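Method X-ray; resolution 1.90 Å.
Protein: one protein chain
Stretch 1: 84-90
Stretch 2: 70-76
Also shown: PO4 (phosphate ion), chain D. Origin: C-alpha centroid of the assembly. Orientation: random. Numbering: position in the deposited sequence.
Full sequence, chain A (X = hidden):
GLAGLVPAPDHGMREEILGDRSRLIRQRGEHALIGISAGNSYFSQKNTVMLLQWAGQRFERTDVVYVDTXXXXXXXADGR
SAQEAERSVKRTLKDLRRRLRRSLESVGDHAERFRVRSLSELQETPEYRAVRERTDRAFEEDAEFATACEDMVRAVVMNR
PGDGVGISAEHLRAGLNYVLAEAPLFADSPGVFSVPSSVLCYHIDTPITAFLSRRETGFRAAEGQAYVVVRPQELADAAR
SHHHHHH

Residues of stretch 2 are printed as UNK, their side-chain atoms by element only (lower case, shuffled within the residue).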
# COMPACT_ATOMS: atom_id res chain seq x y z
N GLU A 84 0.16 -6.92 23.63
CA GLU A 84 -1.07 -7.25 22.92
C GLU A 84 -0.98 -6.85 21.44
O GLU A 84 -1.43 -7.58 20.56
CB GLU A 84 -2.27 -6.55 23.57
CG GLU A 84 -2.72 -7.21 24.87
CD GLU A 84 -3.44 -6.23 25.80
OE1 GLU A 84 -3.94 -5.20 25.31
OE2 GLU A 84 -3.53 -6.53 27.01
N ALA A 85 -0.40 -5.69 21.19
CA ALA A 85 -0.36 -5.14 19.83
C ALA A 85 0.60 -5.93 18.95
O ALA A 85 0.33 -6.16 17.76
CB ALA A 85 0.03 -3.67 19.85
N GLU A 86 1.72 -6.36 19.53
CA GLU A 86 2.70 -7.15 18.80
C GLU A 86 2.16 -8.54 18.51
O GLU A 86 2.29 -9.03 17.38
CB GLU A 86 4.03 -7.21 19.55
CG GLU A 86 4.70 -5.85 19.71
CD GLU A 86 5.71 -5.81 20.85
OE1 GLU A 86 5.52 -6.53 21.86
OE2 GLU A 86 6.71 -5.06 20.73
N ARG A 87 1.44 -9.12 19.48
CA ARG A 87 0.73 -10.38 19.26
C ARG A 87 -0.32 -10.25 18.15
O ARG A 87 -0.41 -11.11 17.27
CB ARG A 87 0.07 -10.88 20.56
CG ARG A 87 1.04 -11.51 21.57
CD ARG A 87 0.36 -11.69 22.94
NE ARG A 87 1.20 -12.38 23.92
CZ ARG A 87 0.84 -12.58 25.19
NH1 ARG A 87 -0.32 -12.13 25.64
NH2 ARG A 87 1.65 -13.23 26.01
N SER A 88 -1.14 -9.21 18.21
CA SER A 88 -2.15 -8.97 17.19
C SER A 88 -1.54 -8.82 15.79
O SER A 88 -1.96 -9.49 14.83
CB SER A 88 -2.98 -7.73 17.51
OG SER A 88 -4.03 -7.58 16.56
N VAL A 89 -0.53 -7.96 15.68
CA VAL A 89 0.14 -7.73 14.40
C VAL A 89 0.74 -9.01 13.85
O VAL A 89 0.53 -9.36 12.69
CB VAL A 89 1.24 -6.67 14.53
CG1 VAL A 89 1.96 -6.49 13.18
CG2 VAL A 89 0.65 -5.35 14.98
N LYS A 90 1.43 -9.76 14.71
CA LYS A 90 2.03 -11.01 14.27
C LYS A 90 0.97 -11.90 13.65
O LYS A 90 1.21 -12.53 12.63
CB LYS A 90 2.72 -11.74 15.43
CG LYS A 90 3.44 -13.01 14.99
CD LYS A 90 3.77 -13.92 16.17
CE LYS A 90 4.38 -13.14 17.33
NZ LYS A 90 5.43 -12.19 16.86
N UNK A 70 4.34 -0.36 11.15
CA UNK A 70 3.68 0.72 11.89
C UNK A 70 2.27 0.38 12.37
O UNK A 70 1.58 1.22 12.93
c UNK A 70 5.03 2.59 10.81
c UNK A 70 3.66 2.02 11.07
n UNK A 70 6.94 3.30 9.98
n UNK A 70 5.90 2.93 11.82
c UNK A 70 5.70 2.80 9.65
c UNK A 70 7.03 3.36 11.30
N UNK A 71 1.83 -0.85 12.12
CA UNK A 71 0.48 -1.27 12.50
C UNK A 71 0.32 -1.27 14.01
O UNK A 71 -0.72 -0.89 14.53
c UNK A 71 -1.29 -3.06 12.40
c UNK A 71 0.22 -2.70 10.42
c UNK A 71 0.12 -2.67 11.96
c UNK A 71 0.34 -4.12 9.86
N UNK A 72 1.37 -1.69 14.71
CA UNK A 72 1.30 -1.82 16.17
C UNK A 72 1.02 -0.49 16.85
O UNK A 72 0.26 -0.43 17.82
c UNK A 72 2.57 -2.49 16.72
c UNK A 72 3.85 -1.73 16.37
o UNK A 72 4.80 -1.80 17.17
o UNK A 72 3.90 -1.07 15.30
N UNK A 73 1.58 0.59 16.31
CA UNK A 73 1.35 1.93 16.85
C UNK A 73 -0.12 2.33 16.85
O UNK A 73 -0.57 3.08 17.71
c UNK A 73 4.41 3.50 15.08
c UNK A 73 3.65 2.82 16.21
o UNK A 73 5.33 2.86 14.52
c UNK A 73 2.16 2.97 16.07
o UNK A 73 4.07 4.65 14.74
N UNK A 74 -0.87 1.83 15.87
CA UNK A 74 -2.28 2.16 15.76
C UNK A 74 -3.06 1.39 16.81
O UNK A 74 -4.00 1.92 17.41
c UNK A 74 -4.19 2.38 14.06
c UNK A 74 -3.51 4.67 12.61
s UNK A 74 -4.30 4.19 14.17
c UNK A 74 -2.80 1.83 14.36
N UNK A 75 -2.68 0.14 17.03
CA UNK A 75 -3.31 -0.68 18.05
C UNK A 75 -3.05 -0.11 19.44
O UNK A 75 -3.92 -0.13 20.31
c UNK A 75 -2.82 -2.12 17.97
c UNK A 75 -2.44 -4.16 16.59
c UNK A 75 -4.74 -3.14 16.72
c UNK A 75 -3.23 -2.87 16.71
N UNK A 76 -1.85 0.43 19.63
CA UNK A 76 -1.50 1.09 20.87
C UNK A 76 -2.31 2.37 21.10
O UNK A 76 -2.90 2.56 22.17
c UNK A 76 0.31 2.28 22.12
c UNK A 76 0.73 0.02 21.10
c UNK A 76 2.21 0.07 20.80
c UNK A 76 -0.00 1.35 20.96
P PO4 D . 10.29 3.96 9.32
O1 PO4 D . 9.09 3.56 8.49
O2 PO4 D . 10.05 5.36 9.85
O3 PO4 D . 10.50 2.99 10.46
O4 PO4 D . 11.53 3.95 8.45

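Position 70 carries one carbon and then a five-membered ring of three carbons and two nitrogens; it touches nothing on stretch 1. This is histidine. Its CA-to-CB bond points away from stretch 1. H70 instead works at both ring nitrogens: NE2 donates to O1 of the phosphate at 2.6 Å, with the ion at the ring edge, and ND1 donates to a side-chain oxygen of position 73.

Position 71 has four carbons, forked at the first, with one arm two carbons long; the short arm packs on V89 CG2. This is isoleucine. The CA-to-CB bond of I71 points toward the partner helix, and its CG2 lies 4.0 Å from V89 CG2.

Position 72 shows two carbons, the second carrying two oxygens; its CB lies 3.9 Å from V89 CG2 and 4.2 Å from A85 CB. It is aspartate, with CB set sideways. Its backbone comes closer, with D72 N 3.7 Å from V89 CG2 and D72 O 3.8 Å from A85 CB. What D72 presents to stretch 1 is backbone and CB; its carboxylate stays out of contact.

Position 73 has three carbons, the third bearing two oxygens, and no contact with stretch 1: glutamate. The CA-to-CB bond of E73 points away, and its OE2 accepts the bond from H70 ND1 at 2.8 Å, nearly straight at 176°.

Position 74 is an unbranched run of two carbons, a sulfur and a last carbon, touching nothing on stretch 1, hence methionine. M74 starts sideways and its end leads away.

Position 75 has four carbons forked at the second, packed against A85, S88 and V89, which makes it leucine. L75 is buried, its CA-to-CB bond toward the other helix. Its CD1 reaches A85 O at 3.6 Å, and both S88 CB and V89 CG2 at 3.7 Å; its CB sits 3.7 Å from A85 CB.

Position 76 again has four carbons forked at the first, one arm two carbons long, and touches A85 CB: isoleucine. I76 leaves sideways, but its end comes nearer, bringing CG1 to 4.0 Å from A85 CB.

The contact is pure packing, with no hydrogen bond between the stretches. The helix axes cross at 131° and approach to 8.7 Å. The backbones come closest at A85, whose CA is 5.2 Å from D72 CA, with only a methyl on the A85 side. One turn on, V89 supplies bulk against I71, D72 and L75. The rule is compact: spacing of four on each helix, A85 with V89 and I71 with L75, builds the apolar seam, and L75 bridges valine and alanine.

Stretch 2 (70-76) HIDEMLI
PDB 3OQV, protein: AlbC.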